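PDB 5ZNM: colicin-D from Escherichia coli, which is a plasmid-encoded bacteriocin that kills related bacteria by inhibiting protein synthesis, here as its central domain and C-terminal tRNase domain. Local coordinates for residues V49-A54 and L210-P215. Residues are numbered along the deposited sequence; the frame is centred on the assembly and turned at random.
Sequences VLNNTA and LVNPVP
Parallel pairing of Val49-Leu50-Asn51 with Leu210-Val211-Asn212 sets strand 49-51 at the edge of a mixed four-stranded sheet in the central domain of colicin D, showing how residues far apart in sequence can share one short ladder. Leu50 is bound through both backbone groups: its N donates to Leu210 O (2.8 Å), and its O accepts from Asn212 N (2.8 Å). Asn52 N to Asn212 O (3.0 Å) carries the ladder one residue past the strand. On one face, Val49 CG2 packs on Leu210 CB, with Met42 of helix 32-42 against both residues. There the amides of Asn51 and Asn212 stand nearly perpendicular, 83° apart; Asn51 OD1 lies 3.4 Å from Asn212 CB, while Thr232 OG1 hydrogen-bonds to both Asn51 OD1 and Asn212 ND2. Asn212 CG is anti to the backbone N (chi1 -175°); its OD1 accepts from Val214 N (3.1 Å), which sits 42° out of the side-chain carbonyl plane, in an Asx turn. Past the strand, the Asn52 side chain turns toward 210-215 and crosses Val211, which lies on the opposite face of the sheet from Val49, at about a right angle, Asn52 ND2 3.4 Å from Val211 CG1. Beyond the strands a water links the segments, donating to Asn52 OD1 (3.0 Å) and Pro213 O (2.6 Å).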
ATOM      1  N   VAL A  49      -0.197 -16.431  -8.769  1.00 18.76           N
ATOM      2  CA  VAL A  49      -1.440 -16.102  -8.085  1.00 19.14           C
ATOM      3  C   VAL A  49      -1.709 -14.606  -8.201  1.00 20.72           C
ATOM      4  O   VAL A  49      -0.820 -13.779  -7.944  1.00 19.58           O
ATOM      5  CB  VAL A  49      -1.406 -16.530  -6.607  1.00 20.23           C
ATOM      6  CG1 VAL A  49      -2.766 -16.247  -5.922  1.00 20.14           C
ATOM      7  CG2 VAL A  49      -0.999 -17.988  -6.492  1.00 20.23           C
ATOM      8  N   LEU A  50      -2.936 -14.278  -8.599  1.00 18.93           N
ATOM      9  CA  LEU A  50      -3.533 -12.959  -8.450  1.00 15.83           C
ATOM     10  C   LEU A  50      -4.370 -12.930  -7.177  1.00 24.73           C
ATOM     11  O   LEU A  50      -5.153 -13.850  -6.922  1.00 22.99           O
ATOM     12  CB  LEU A  50      -4.434 -12.634  -9.644  1.00 20.26           C
ATOM     13  CG  LEU A  50      -3.786 -12.421 -11.001  1.00 21.65           C
ATOM     14  CD1 LEU A  50      -4.806 -12.616 -12.116  1.00 19.80           C
ATOM     15  CD2 LEU A  50      -3.182 -11.014 -11.028  1.00 18.28           C
ATOM     16  N   ASN A  51      -4.222 -11.877  -6.387  1.00 17.21           N
ATOM     17  CA  ASN A  51      -5.093 -11.671  -5.243  1.00 15.71           C
ATOM     18  C   ASN A  51      -6.186 -10.684  -5.621  1.00 17.46           C
ATOM     19  O   ASN A  51      -5.938  -9.728  -6.359  1.00 22.48           O
ATOM     20  CB  ASN A  51      -4.303 -11.161  -4.035  1.00 19.58           C
ATOM     21  CG  ASN A  51      -3.406 -12.222  -3.445  1.00 28.54           C
ATOM     22  OD1 ASN A  51      -3.657 -13.423  -3.610  1.00 29.29           O
ATOM     23  ND2 ASN A  51      -2.353 -11.789  -2.740  1.00 25.24           N
ATOM     24  N   ASN A  52      -7.405 -10.905  -5.119  1.00 15.28           N
ATOM     25  CA  ASN A  52      -8.477  -9.950  -5.371  1.00 18.65           C
ATOM     26  C   ASN A  52      -8.524  -8.836  -4.316  1.00 19.01           C
ATOM     27  O   ASN A  52      -9.600  -8.378  -3.942  1.00 26.90           O
ATOM     28  CB  ASN A  52      -9.827 -10.666  -5.487  1.00 18.85           C
ATOM     29  CG  ASN A  52     -10.070 -11.242  -6.885  1.00 22.01           C
ATOM     30  OD1 ASN A  52     -11.123 -11.829  -7.162  1.00 27.29           O
ATOM     31  ND2 ASN A  52      -9.105 -11.071  -7.767  1.00 15.41           N
ATOM     32  N   THR A  53      -7.367  -8.406  -3.829  1.00 20.79           N
ATOM     33  CA  THR A  53      -7.239  -7.178  -3.054  1.00 21.52           C
ATOM     34  C   THR A  53      -7.598  -5.973  -3.920  1.00 20.74           C
ATOM     35  O   THR A  53      -6.918  -5.690  -4.907  1.00 18.75           O
ATOM     36  CB  THR A  53      -5.797  -7.062  -2.568  1.00 21.07           C
ATOM     37  OG1 THR A  53      -5.398  -8.321  -2.002  1.00 25.77           O
ATOM     38  CG2 THR A  53      -5.663  -5.948  -1.529  1.00 18.63           C
ATOM     39  N   ALA A  54      -8.656  -5.256  -3.560  1.00 16.66           N
ATOM     40  CA  ALA A  54      -9.175  -4.249  -4.479  1.00 18.51           C
ATOM     41  C   ALA A  54      -8.220  -3.066  -4.600  1.00 21.92           C
ATOM     42  O   ALA A  54      -7.570  -2.667  -3.626  1.00 17.49           O
ATOM     43  CB  ALA A  54     -10.549  -3.763  -4.020  1.00 16.37           C
ATOM     44  N   LEU A 210      -3.782 -18.677 -11.013  1.00 19.35           N
ATOM     45  CA  LEU A 210      -4.703 -18.858  -9.898  1.00 20.15           C
ATOM     46  C   LEU A 210      -5.181 -17.499  -9.400  1.00 21.71           C
ATOM     47  O   LEU A 210      -4.456 -16.505  -9.473  1.00 18.53           O
ATOM     48  CB  LEU A 210      -4.014 -19.619  -8.762  1.00 16.14           C
ATOM     49  CG  LEU A 210      -3.523 -21.022  -9.115  1.00 22.91           C
ATOM     50  CD1 LEU A 210      -2.749 -21.635  -7.962  1.00 23.76           C
ATOM     51  CD2 LEU A 210      -4.688 -21.915  -9.505  1.00 26.19           C
ATOM     52  N   VAL A 211      -6.402 -17.455  -8.878  1.00 17.51           N
ATOM     53  CA  VAL A 211      -6.902 -16.227  -8.269  1.00 15.78           C
ATOM     54  C   VAL A 211      -7.368 -16.566  -6.866  1.00 16.95           C
ATOM     55  O   VAL A 211      -8.222 -17.445  -6.692  1.00 18.42           O
ATOM     56  CB  VAL A 211      -8.044 -15.593  -9.079  1.00 20.79           C
ATOM     57  CG1 VAL A 211      -8.482 -14.295  -8.443  1.00 22.41           C
ATOM     58  CG2 VAL A 211      -7.618 -15.333 -10.513  1.00 17.78           C
ATOM     59  N   ASN A 212      -6.795 -15.893  -5.867  1.00 17.20           N
ATOM     60  CA  ASN A 212      -7.299 -15.989  -4.507  1.00 18.73           C
ATOM     61  C   ASN A 212      -8.417 -14.949  -4.364  1.00 17.89           C
ATOM     62  O   ASN A 212      -8.118 -13.759  -4.361  1.00 19.16           O
ATOM     63  CB  ASN A 212      -6.180 -15.738  -3.496  1.00 19.92           C
ATOM     64  CG  ASN A 212      -6.625 -15.952  -2.059  1.00 21.77           C
ATOM     65  OD1 ASN A 212      -7.825 -16.038  -1.749  1.00 17.82           O
ATOM     66  ND2 ASN A 212      -5.651 -16.004  -1.160  1.00 18.79           N
ATOM     67  N   PRO A 213      -9.677 -15.335  -4.283  1.00 17.40           N
ATOM     68  CA  PRO A 213     -10.750 -14.339  -4.269  1.00 18.96           C
ATOM     69  C   PRO A 213     -10.907 -13.609  -2.948  1.00 21.38           C
ATOM     70  O   PRO A 213     -11.685 -12.656  -2.897  1.00 21.54           O
ATOM     71  CB  PRO A 213     -12.007 -15.166  -4.593  1.00 19.80           C
ATOM     72  CG  PRO A 213     -11.698 -16.518  -4.165  1.00 21.95           C
ATOM     73  CD  PRO A 213     -10.207 -16.707  -4.241  1.00 12.93           C
ATOM     74  N   VAL A 214     -10.195 -13.995  -1.894  1.00 16.89           N
ATOM     75  CA  VAL A 214     -10.287 -13.328  -0.600  1.00 19.32           C
ATOM     76  C   VAL A 214      -9.313 -12.156  -0.602  1.00 19.51           C
ATOM     77  O   VAL A 214      -8.103 -12.378  -0.762  1.00 20.48           O
ATOM     78  CB  VAL A 214      -9.968 -14.289   0.550  1.00 19.35           C
ATOM     79  CG1 VAL A 214     -10.160 -13.585   1.888  1.00 16.45           C
ATOM     80  CG2 VAL A 214     -10.831 -15.560   0.471  1.00 21.92           C
ATOM     81  N   PRO A 215      -9.774 -10.917  -0.385  1.00 17.15           N
ATOM     82  CA  PRO A 215      -8.832  -9.799  -0.267  1.00 19.22           C
ATOM     83  C   PRO A 215      -7.782 -10.105   0.784  1.00 18.62           C
ATOM     84  O   PRO A 215      -8.071 -10.682   1.831  1.00 18.55           O
ATOM     85  CB  PRO A 215      -9.722  -8.615   0.136  1.00 18.10           C
ATOM     86  CG  PRO A 215     -11.110  -9.002  -0.405  1.00 15.06           C
ATOM     87  CD  PRO A 215     -11.175 -10.488  -0.185  1.00 13.95           C
TER
HETATM   88  O   HOH W   1     -13.085 -11.752  -4.928  1.00 25.85           O